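Long-range contacts in conserved hypothetical protein (Sulfolobus solfataricus, PDB 2FNA), which is of unknown biological role but binds ADP and magnesium as an AAA+ ATPase and probably hydrolyses ATP: residues 30-35 with 171-176; 247-252 with 260-265; 84-89 with 109-114. All blocks are in the same frame, centred on the assembly; numbering follows the deposited sequence. Where two conformers were deposited one is given.

Interaction 1: 30-35 with 171-176; sequences APITLV and IKFIMS
Ile-32 lies beside Phe-173 and Leu-34 beside Met-175 on neighbouring parallel strands, whose directions differ by 23°. Four backbone bonds zip them together: Phe-173 N gives its hydrogen to Pro-31 O, Thr-33 N to Phe-173 O, Met-175 N to Thr-33 O at 2.7 Å, and Val-35 N to Met-175 O. Met-175, a selenomethionine, is the side chain to follow. Its CB packs 3.9 Å from Leu-34 CD2. With chi1 at -49°, CG stands anti to the carbonyl carbon, and the chain then runs out extended. SE comes 4.1 Å from Ile-32 CG2, and the terminal CE settles 3.9 Å from Ile-32 CD1, so one long side chain spans two residues of the other strand. Next along the same face, Phe-173 turns the edge of its ring to the Pro-31 carbonyl, with CD2 3.6 Å from Pro-31 O, while Ile-32 CG1 packs against its CB. The other face carries Thr-33, Val-35, Ile-174 and Ser-176; there Val-35 CG2 meets Ile-174 CG2 at 3.8 Å. A water gives hydrogens to Ala-30 O and Phe-173 O and accepts one from Thr-33 OG1 at 2.7 Å, which leaves Phe-173 O gripped twice. These are two central strands of the parallel sheet, ordered 58-62, 139-144, 171-177, 32-37, 202-206, as in AAA+ ATPases. Helix 158-167 covers the Phe-173 and Met-175 face, and helix 43-54 covers Val-35 and Ile-174. Ser-176 OG is hydrogen-bonded to Asp-144 OD1 and Glu-145 N, probably the Walker B pair, at the end of the sheet near magnesium and ADP, while strand 202-206 borders 32-37 on its far side.

Interaction 2: 247-252 with 260-265; sequences TYFGFI and DFAINQ. With ADP (adenosine-5'-diphosphate), chain D.
Chi1 of 167° sets CG of Phe-249 anti to its backbone N, and the ring reaches over to Ala-262 and Ile-263 of the next helix. Ile-252 has CG1 beside its own N and CG2 anti to it (chi1 -61°), which leaves CG2 over Ala-262, and chi2 of -58° turns CD1 to the amide of Gln-265. Ala-262 is the small residue in the middle: its CB touches Phe-249 CE1 at 3.6 Å and Ile-252 CG2 at 3.8 Å. The side chains of Phe-249 and Ile-263 run alongside each other in the same direction, with CE1 of the ring 3.8 Å from Ile-263 CG1; the backbone N of Ile-263 lies in the ring plane, at its edge. Farther along, Gln-265 crosses Ile-252 at about a right angle, bringing NE2 to 3.4 Å from Ile-252 CD1. Tyr-248 OH is 3.6 Å from Gln-265 NE2, too far to count as a bond, and its ring stacks with that of Tyr-269. Phe-249 is also packed by Leu-218 and Phe-222 of helix 211-225. Thr-247 touches the ADP sugar, its OG1 hydrogen-bonded to Pro-243 O. What joins 247-252 to 260-265, then, is van der Waals contact: shape and apolar burial, rather than directed polar bonds, hold this antiparallel helical hairpin together beside the ADP pocket, to which Thr-247 belongs.

Interaction 3: 84-89 with 109-114; sequences EINKLV and GNEIKF
Asn-86 and Glu-111 mark the nearest backbone approach, 5.7 Å between their CA atoms, where helix 84-89 runs roughly antiparallel to strand 112-114 (153° between directions). Asn-86 OD1 accepts the Ile-112 N-H, with N 3.0 Å from OD1; the donor lies in the carbonyl plane, on a lone pair. The chain of Glu-111 crosses that of Asn-86 at about a right angle, its CG 3.7 Å from Asn-86 CG, with amide and carboxylate planes only 18° apart. An alanine at Asn-86 would probably leave the Ile-112 N-H without this acceptor and free the chain of Glu-111 to shift. On the buried side Ile-85 straddles two residues: CG2 meets Ile-112 CD1 at 3.6 Å, and CD1 meets CZ at the rim of the Phe-114 ring at 3.8 Å. Chi1 of 66° tucks CG1 of Ile-112 between its backbone N and carbonyl carbon, and from there CD1 extends to Ile-85. The arrangement is that of a two-stranded antiparallel beta hairpin lying against a helix: strand 112-114 pairs with 105-107 through Lys-113 and Val-106, while the amide oxygens of Asn-86 and Gln-82 in helix 74-91 accept the N-H groups of Ile-112 and Phe-114.

Interaction 1 is the buried heart of the ATPase core, while interactions 2 and 3 are only partly buried, and no two touch. Interaction 3 is nested in the loop that interaction 1 closes: its helix 74-91 packs on strand 58-62, one of the two outermost strands of the sheet whose middle interaction 1 holds; the centres of interactions 1 and 3 are about 23 Å apart. Interaction 2 comes later in the chain, its centre about 35 Å from that of interaction 1, on the opposite side of the chain's centre. The chemistry shifts accordingly: regular backbone bonding in the sheet, apolar contact between helices in interaction 2, and one side-chain-to-backbone bond beside isoleucine packing in interaction 3.

Interaction 1: 30-35 with 171-176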
loop_
_atom_site.group_PDB
_atom_site.type_symbol
_atom_site.label_atom_id
_atom_site.label_comp_id
_atom_site.label_asym_id
_atom_site.label_seq_id
_atom_site.Cartn_x
_atom_site.Cartn_y
_atom_site.Cartn_z
ATOM N N ALA A 30 -4.187 18.876 1.200
ATOM C CA ALA A 30 -3.351 19.368 0.108
ATOM C C ALA A 30 -3.824 18.653 -1.173
ATOM O O ALA A 30 -4.584 17.690 -1.109
ATOM C CB ALA A 30 -1.896 19.067 0.383
ATOM N N PRO A 31 -3.422 19.145 -2.343
ATOM C CA PRO A 31 -3.759 18.425 -3.580
ATOM C C PRO A 31 -3.327 16.956 -3.629
ATOM O O PRO A 31 -3.947 16.146 -4.351
ATOM C CB PRO A 31 -3.045 19.246 -4.652
ATOM C CG PRO A 31 -3.047 20.632 -4.080
ATOM C CD PRO A 31 -2.766 20.435 -2.623
ATOM N N ILE A 32 -2.261 16.636 -2.887
ATOM C CA ILE A 32 -1.813 15.261 -2.683
ATOM C C ILE A 32 -1.852 14.874 -1.210
ATOM O O ILE A 32 -1.295 15.558 -0.315
ATOM C CB ILE A 32 -0.419 14.979 -3.320
ATOM C CG1 ILE A 32 -0.504 15.084 -4.841
ATOM C CG2 ILE A 32 0.074 13.562 -2.962
ATOM C CD1 ILE A 32 0.822 15.069 -5.512
ATOM N N THR A 33 -2.592 13.796 -0.963
ATOM C CA THR A 33 -2.651 13.145 0.332
ATOM C C THR A 33 -1.909 11.800 0.193
ATOM O O THR A 33 -2.188 11.014 -0.744
ATOM C CB THR A 33 -4.108 12.982 0.806
ATOM O OG1 THR A 33 -4.678 14.274 1.073
ATOM C CG2 THR A 33 -4.216 12.083 2.040
ATOM N N LEU A 34 -0.918 11.594 1.072
ATOM C CA LEU A 34 -0.197 10.328 1.173
ATOM C C LEU A 34 -0.784 9.497 2.310
ATOM O O LEU A 34 -1.027 9.987 3.415
ATOM C CB LEU A 34 1.305 10.517 1.402
ATOM C CG LEU A 34 2.110 11.209 0.311
ATOM C CD1 LEU A 34 3.565 11.023 0.656
ATOM C CD2 LEU A 34 1.818 10.679 -1.114
ATOM N N VAL A 35 -1.043 8.234 2.009
ATOM C CA VAL A 35 -1.468 7.278 3.022
ATOM C C VAL A 35 -0.338 6.271 3.157
ATOM O O VAL A 35 -0.041 5.519 2.226
ATOM C CB VAL A 35 -2.825 6.598 2.674
ATOM C CG1 VAL A 35 -3.230 5.621 3.788
ATOM C CG2 VAL A 35 -3.959 7.684 2.518
ATOM N N ILE A 171 -9.037 18.777 -8.296
ATOM C CA ILE A 171 -8.450 17.432 -8.410
ATOM C C ILE A 171 -7.675 17.184 -7.128
ATOM O O ILE A 171 -6.781 17.968 -6.777
ATOM C CB ILE A 171 -7.522 17.261 -9.670
ATOM C CG1 ILE A 171 -8.286 17.407 -10.996
ATOM C CG2 ILE A 171 -6.778 15.917 -9.646
ATOM C CD1 ILE A 171 -9.225 16.306 -11.332
ATOM N N LYS A 172 -8.079 16.135 -6.400
ATOM C CA LYS A 172 -7.472 15.741 -5.136
ATOM C C LYS A 172 -6.971 14.309 -5.214
ATOM O O LYS A 172 -7.763 13.389 -5.401
ATOM C CB LYS A 172 -8.492 15.849 -4.012
ATOM C CG LYS A 172 -9.165 17.179 -3.881
ATOM C CD LYS A 172 -8.186 18.261 -3.503
ATOM C CE LYS A 172 -8.841 19.647 -3.397
ATOM N NZ LYS A 172 -7.716 20.595 -3.432
ATOM N N PHE A 173 -5.656 14.115 -5.093
ATOM C CA PHE A 173 -5.066 12.794 -5.165
ATOM C C PHE A 173 -4.951 12.164 -3.803
ATOM O O PHE A 173 -4.593 12.833 -2.795
ATOM C CB PHE A 173 -3.645 12.852 -5.725
ATOM C CG PHE A 173 -3.571 13.256 -7.157
ATOM C CD1 PHE A 173 -3.604 12.288 -8.160
ATOM C CD2 PHE A 173 -3.434 14.584 -7.513
ATOM C CE1 PHE A 173 -3.558 12.651 -9.490
ATOM C CE2 PHE A 173 -3.354 14.950 -8.844
ATOM C CZ PHE A 173 -3.418 13.978 -9.829
ATOM N N ILE A 174 -5.176 10.855 -3.773
ATOM C CA ILE A 174 -4.835 10.071 -2.618
ATOM C C ILE A 174 -3.886 8.982 -3.084
ATOM O O ILE A 174 -4.246 8.154 -3.929
ATOM C CB ILE A 174 -6.097 9.466 -1.907
ATOM C CG1 ILE A 174 -7.005 10.572 -1.392
ATOM C CG2 ILE A 174 -5.687 8.558 -0.747
ATOM C CD1 ILE A 174 -8.359 10.055 -0.959
HETATM N N MSE A 175 -2.677 8.985 -2.531
HETATM C CA MSE A 175 -1.656 8.015 -2.935
HETATM C C MSE A 175 -1.200 7.245 -1.725
HETATM O O MSE A 175 -0.674 7.833 -0.766
HETATM C CB MSE A 175 -0.437 8.721 -3.563
HETATM C CG MSE A 175 -0.827 9.719 -4.636
HETATM SE SE MSE A 175 0.632 10.495 -5.670
HETATM C CE MSE A 175 -0.466 11.564 -6.743
ATOM N N SER A 176 -1.326 5.930 -1.789
ATOM C CA SER A 176 -0.928 5.094 -0.678
ATOM C C SER A 176 0.318 4.306 -1.029
ATOM O O SER A 176 0.602 4.080 -2.205
ATOM C CB SER A 176 -2.048 4.120 -0.312
ATOM O OG SER A 176 -2.167 3.116 -1.298
HETATM O O HOH W 1 -5.604 15.126 -1.270
#

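Interaction 2: 247-252 with 260-265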
loop_
_atom_site.group_PDB
_atom_site.type_symbol
_atom_site.label_atom_id
_atom_site.label_comp_id
_atom_site.label_asym_id
_atom_site.label_seq_id
_atom_site.Cartn_x
_atom_site.Cartn_y
_atom_site.Cartn_z
ATOM N N THR A 247 -7.166 -9.526 12.318
ATOM C CA THR A 247 -8.457 -9.690 11.643
ATOM C C THR A 247 -8.704 -11.131 11.184
ATOM O O THR A 247 -9.780 -11.657 11.405
ATOM C CB THR A 247 -8.539 -8.756 10.410
ATOM O OG1 THR A 247 -8.353 -7.403 10.814
ATOM C CG2 THR A 247 -9.902 -8.840 9.661
ATOM N N TYR A 248 -7.731 -11.717 10.484
ATOM C CA TYR A 248 -7.802 -13.097 10.039
ATOM C C TYR A 248 -7.972 -14.041 11.239
ATOM O O TYR A 248 -8.859 -14.830 11.239
ATOM C CB TYR A 248 -6.521 -13.461 9.287
ATOM C CG TYR A 248 -6.587 -14.775 8.541
ATOM C CD1 TYR A 248 -7.114 -14.827 7.255
ATOM C CD2 TYR A 248 -6.107 -15.956 9.103
ATOM C CE1 TYR A 248 -7.176 -16.038 6.547
ATOM C CE2 TYR A 248 -6.174 -17.158 8.401
ATOM C CZ TYR A 248 -6.706 -17.194 7.125
ATOM O OH TYR A 248 -6.798 -18.411 6.391
ATOM N N PHE A 249 -7.133 -13.898 12.272
ATOM C CA PHE A 249 -7.282 -14.651 13.512
ATOM C C PHE A 249 -8.690 -14.557 14.057
ATOM O O PHE A 249 -9.276 -15.544 14.431
ATOM C CB PHE A 249 -6.333 -14.161 14.616
ATOM C CG PHE A 249 -6.689 -14.723 15.968
ATOM C CD1 PHE A 249 -6.298 -16.016 16.317
ATOM C CD2 PHE A 249 -7.458 -14.000 16.862
ATOM C CE1 PHE A 249 -6.659 -16.562 17.512
ATOM C CE2 PHE A 249 -7.813 -14.554 18.074
ATOM C CZ PHE A 249 -7.419 -15.848 18.390
ATOM N N GLY A 250 -9.225 -13.338 14.139
ATOM C CA GLY A 250 -10.550 -13.146 14.690
ATOM C C GLY A 250 -11.568 -13.884 13.857
ATOM O O GLY A 250 -12.454 -14.522 14.384
ATOM N N PHE A 251 -11.405 -13.839 12.542
ATOM C CA PHE A 251 -12.324 -14.519 11.660
ATOM C C PHE A 251 -12.255 -16.038 11.897
ATOM O O PHE A 251 -13.290 -16.686 12.078
ATOM C CB PHE A 251 -12.049 -14.184 10.184
ATOM C CG PHE A 251 -13.029 -14.847 9.240
ATOM C CD1 PHE A 251 -12.907 -16.185 8.931
ATOM C CD2 PHE A 251 -14.093 -14.142 8.712
ATOM C CE1 PHE A 251 -13.845 -16.843 8.117
ATOM C CE2 PHE A 251 -15.019 -14.773 7.895
ATOM C CZ PHE A 251 -14.884 -16.129 7.586
ATOM N N ILE A 252 -11.043 -16.591 11.894
ATOM C CA ILE A 252 -10.865 -18.021 12.067
ATOM C C ILE A 252 -11.356 -18.480 13.421
ATOM O O ILE A 252 -12.015 -19.520 13.527
ATOM C CB ILE A 252 -9.388 -18.480 11.877
ATOM C CG1 ILE A 252 -8.885 -18.157 10.468
ATOM C CG2 ILE A 252 -9.264 -19.967 12.121
ATOM C CD1 ILE A 252 -9.700 -18.764 9.372
ATOM N N ASP A 260 -5.827 -22.698 19.570
ATOM C CA ASP A 260 -4.553 -23.117 18.987
ATOM C C ASP A 260 -4.670 -23.298 17.502
ATOM O O ASP A 260 -3.724 -23.023 16.758
ATOM C CB ASP A 260 -4.070 -24.450 19.559
ATOM C CG ASP A 260 -3.666 -24.367 21.015
ATOM O OD1 ASP A 260 -3.533 -23.242 21.560
ATOM O OD2 ASP A 260 -3.474 -25.452 21.611
ATOM N N PHE A 261 -5.808 -23.840 17.072
ATOM C CA PHE A 261 -6.092 -23.952 15.653
ATOM C C PHE A 261 -6.121 -22.578 14.987
ATOM O O PHE A 261 -5.478 -22.400 13.962
ATOM C CB PHE A 261 -7.398 -24.716 15.419
ATOM C CG PHE A 261 -7.802 -24.820 13.968
ATOM C CD1 PHE A 261 -7.357 -25.872 13.190
ATOM C CD2 PHE A 261 -8.656 -23.870 13.396
ATOM C CE1 PHE A 261 -7.736 -25.977 11.868
ATOM C CE2 PHE A 261 -9.050 -23.979 12.075
ATOM C CZ PHE A 261 -8.580 -25.035 11.308
ATOM N N ALA A 262 -6.842 -21.616 15.557
ATOM C CA ALA A 262 -6.938 -20.262 14.971
ATOM C C ALA A 262 -5.599 -19.525 14.903
ATOM O O ALA A 262 -5.323 -18.826 13.926
ATOM C CB ALA A 262 -7.969 -19.418 15.695
ATOM N N ILE A 263 -4.778 -19.669 15.933
ATOM C CA ILE A 263 -3.415 -19.125 15.902
ATOM C C ILE A 263 -2.537 -19.778 14.857
ATOM O O ILE A 263 -1.858 -19.061 14.109
ATOM C CB ILE A 263 -2.736 -19.229 17.278
ATOM C CG1 ILE A 263 -3.319 -18.142 18.184
ATOM C CG2 ILE A 263 -1.190 -19.065 17.151
ATOM C CD1 ILE A 263 -2.913 -18.223 19.602
ATOM N N ASN A 264 -2.523 -21.122 14.825
ATOM C CA ASN A 264 -1.665 -21.837 13.908
ATOM C C ASN A 264 -2.085 -21.572 12.470
ATOM O O ASN A 264 -1.243 -21.391 11.602
ATOM C CB ASN A 264 -1.660 -23.343 14.215
ATOM C CG ASN A 264 -0.866 -23.686 15.474
ATOM O OD1 ASN A 264 0.153 -23.061 15.776
ATOM N ND2 ASN A 264 -1.331 -24.687 16.208
ATOM N N GLN A 265 -3.386 -21.553 12.217
ATOM C CA GLN A 265 -3.860 -21.248 10.870
ATOM C C GLN A 265 -3.455 -19.833 10.420
ATOM O O GLN A 265 -3.096 -19.609 9.241
ATOM C CB GLN A 265 -5.375 -21.427 10.778
ATOM C CG GLN A 265 -5.920 -21.117 9.399
ATOM C CD GLN A 265 -7.217 -21.844 9.103
ATOM O OE1 GLN A 265 -7.570 -22.812 9.774
ATOM N NE2 GLN A 265 -7.930 -21.382 8.080
HETATM P PB ADP D . -3.431 -2.274 3.567
HETATM O O1B ADP D . -2.752 -1.304 4.480
HETATM O O2B ADP D . -2.541 -3.472 3.252
HETATM O O3B ADP D . -4.138 -1.704 2.383
HETATM P PA ADP D . -6.121 -3.298 4.227
HETATM O O1A ADP D . -7.062 -2.137 4.196
HETATM O O2A ADP D . -6.173 -4.087 2.986
HETATM O O3A ADP D . -4.573 -2.942 4.575
HETATM O "O5'" ADP D . -6.445 -4.098 5.561
HETATM C "C5'" ADP D . -5.876 -5.388 5.846
HETATM C "C4'" ADP D . -6.906 -6.261 6.558
HETATM O "O4'" ADP D . -7.090 -5.862 7.903
HETATM C "C3'" ADP D . -8.278 -6.227 5.958
HETATM O "O3'" ADP D . -8.903 -7.493 6.257
HETATM C "C2'" ADP D . -9.001 -5.155 6.742
HETATM O "O2'" ADP D . -10.407 -5.351 6.775
HETATM C "C1'" ADP D . -8.403 -5.370 8.104
HETATM N N9 ADP D . -8.256 -4.174 8.926
HETATM C C8 ADP D . -7.162 -3.383 8.981
HETATM N N7 ADP D . -7.332 -2.420 9.886
HETATM C C5 ADP D . -8.571 -2.575 10.412
HETATM C C6 ADP D . -9.403 -1.904 11.434
HETATM N N6 ADP D . -8.944 -0.811 12.077
HETATM N N1 ADP D . -10.637 -2.415 11.712
HETATM C C2 ADP D . -11.112 -3.512 11.093
HETATM N N3 ADP D . -10.409 -4.178 10.161
HETATM C C4 ADP D . -9.163 -3.760 9.803
#

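Interaction 3: 84-89 with 109-114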
loop_
_atom_site.group_PDB
_atom_site.type_symbol
_atom_site.label_atom_id
_atom_site.label_comp_id
_atom_site.label_asym_id
_atom_site.label_seq_id
_atom_site.Cartn_x
_atom_site.Cartn_y
_atom_site.Cartn_z
ATOM N N GLU A 84 -11.807 2.611 -15.093
ATOM C CA GLU A 84 -12.247 3.535 -14.060
ATOM C C GLU A 84 -13.014 4.719 -14.623
ATOM O O GLU A 84 -14.002 5.156 -14.031
ATOM C CB GLU A 84 -11.058 4.016 -13.205
ATOM C CG GLU A 84 -10.663 3.021 -12.118
ATOM C CD GLU A 84 -11.823 2.638 -11.205
ATOM O OE1 GLU A 84 -12.355 3.505 -10.431
ATOM O OE2 GLU A 84 -12.202 1.450 -11.276
ATOM N N ILE A 85 -12.557 5.242 -15.755
ATOM C CA ILE A 85 -13.195 6.391 -16.393
ATOM C C ILE A 85 -14.631 6.015 -16.759
ATOM O O ILE A 85 -15.556 6.810 -16.559
ATOM C CB ILE A 85 -12.384 6.889 -17.619
ATOM C CG1 ILE A 85 -11.124 7.607 -17.138
ATOM C CG2 ILE A 85 -13.190 7.858 -18.493
ATOM C CD1 ILE A 85 -10.057 7.732 -18.179
ATOM N N ASN A 86 -14.824 4.793 -17.239
ATOM C CA ASN A 86 -16.155 4.324 -17.620
ATOM C C ASN A 86 -17.143 4.280 -16.429
ATOM O O ASN A 86 -18.349 4.517 -16.598
ATOM C CB ASN A 86 -16.061 2.957 -18.322
ATOM C CG ASN A 86 -15.601 3.070 -19.779
ATOM O OD1 ASN A 86 -15.799 4.096 -20.431
ATOM N ND2 ASN A 86 -14.997 1.997 -20.294
ATOM N N LYS A 87 -16.621 4.001 -15.234
ATOM C CA LYS A 87 -17.400 4.107 -14.002
ATOM C C LYS A 87 -17.724 5.580 -13.667
ATOM O O LYS A 87 -18.827 5.903 -13.179
ATOM C CB LYS A 87 -16.637 3.478 -12.838
ATOM C CG LYS A 87 -16.210 2.027 -13.027
ATOM C CD LYS A 87 -15.487 1.546 -11.784
ATOM C CE LYS A 87 -14.922 0.153 -11.943
ATOM N NZ LYS A 87 -14.307 -0.317 -10.661
ATOM N N LEU A 88 -16.761 6.465 -13.944
ATOM C CA LEU A 88 -16.884 7.887 -13.626
ATOM C C LEU A 88 -17.857 8.642 -14.537
ATOM O O LEU A 88 -18.573 9.530 -14.062
ATOM C CB LEU A 88 -15.519 8.574 -13.651
ATOM C CG LEU A 88 -15.525 10.038 -13.213
ATOM C CD1 LEU A 88 -15.909 10.160 -11.761
ATOM C CD2 LEU A 88 -14.196 10.731 -13.465
ATOM N N VAL A 89 -17.877 8.312 -15.829
ATOM C CA VAL A 89 -18.846 8.923 -16.760
ATOM C C VAL A 89 -20.299 8.682 -16.311
ATOM O O VAL A 89 -21.128 9.570 -16.394
ATOM C CB VAL A 89 -18.653 8.450 -18.229
ATOM C CG1 VAL A 89 -17.256 8.783 -18.711
ATOM C CG2 VAL A 89 -18.944 6.955 -18.393
ATOM N N GLY A 109 -20.583 3.494 -26.820
ATOM C CA GLY A 109 -21.422 4.675 -27.089
ATOM C C GLY A 109 -21.512 5.538 -25.843
ATOM O O GLY A 109 -21.378 6.766 -25.911
ATOM N N ASN A 110 -21.748 4.890 -24.702
ATOM C CA ASN A 110 -21.615 5.545 -23.402
ATOM C C ASN A 110 -20.303 5.171 -22.694
ATOM O O ASN A 110 -20.179 5.282 -21.467
ATOM C CB ASN A 110 -22.812 5.223 -22.513
ATOM C CG ASN A 110 -23.230 6.411 -21.670
ATOM O OD1 ASN A 110 -23.746 7.404 -22.195
ATOM N ND2 ASN A 110 -23.008 6.325 -20.362
ATOM N N GLU A 111 -19.322 4.748 -23.486
ATOM C CA GLU A 111 -18.027 4.328 -22.980
ATOM C C GLU A 111 -16.915 4.894 -23.844
ATOM O O GLU A 111 -17.163 5.359 -24.950
ATOM C CB GLU A 111 -17.943 2.809 -22.982
ATOM C CG GLU A 111 -18.606 2.157 -21.795
ATOM C CD GLU A 111 -18.341 0.661 -21.746
ATOM O OE1 GLU A 111 -18.151 0.059 -22.829
ATOM O OE2 GLU A 111 -18.322 0.089 -20.632
ATOM N N ILE A 112 -15.688 4.841 -23.324
ATOM C CA ILE A 112 -14.506 5.289 -24.059
ATOM C C ILE A 112 -13.521 4.149 -24.301
ATOM O O ILE A 112 -13.514 3.149 -23.584
ATOM C CB ILE A 112 -13.754 6.440 -23.335
ATOM C CG1 ILE A 112 -13.135 5.966 -22.014
ATOM C CG2 ILE A 112 -14.675 7.641 -23.099
ATOM C CD1 ILE A 112 -11.910 6.747 -21.616
ATOM N N LYS A 113 -12.700 4.329 -25.328
ATOM C CA LYS A 113 -11.567 3.454 -25.637
ATOM C C LYS A 113 -10.378 4.338 -26.013
ATOM O O LYS A 113 -10.517 5.254 -26.817
ATOM C CB LYS A 113 -11.895 2.505 -26.806
ATOM C CG LYS A 113 -12.445 1.145 -26.394
ATOM N N PHE A 114 -9.214 4.083 -25.434
ATOM C CA PHE A 114 -8.010 4.734 -25.923
ATOM C C PHE A 114 -7.548 3.998 -27.182
ATOM O O PHE A 114 -7.606 2.768 -27.224
ATOM C CB PHE A 114 -6.935 4.741 -24.850
ATOM C CG PHE A 114 -7.340 5.480 -23.610
ATOM C CD1 PHE A 114 -7.444 6.862 -23.619
ATOM C CD2 PHE A 114 -7.627 4.794 -22.433
ATOM C CE1 PHE A 114 -7.824 7.557 -22.469
ATOM C CE2 PHE A 114 -7.998 5.482 -21.278
ATOM C CZ PHE A 114 -8.101 6.867 -21.301
#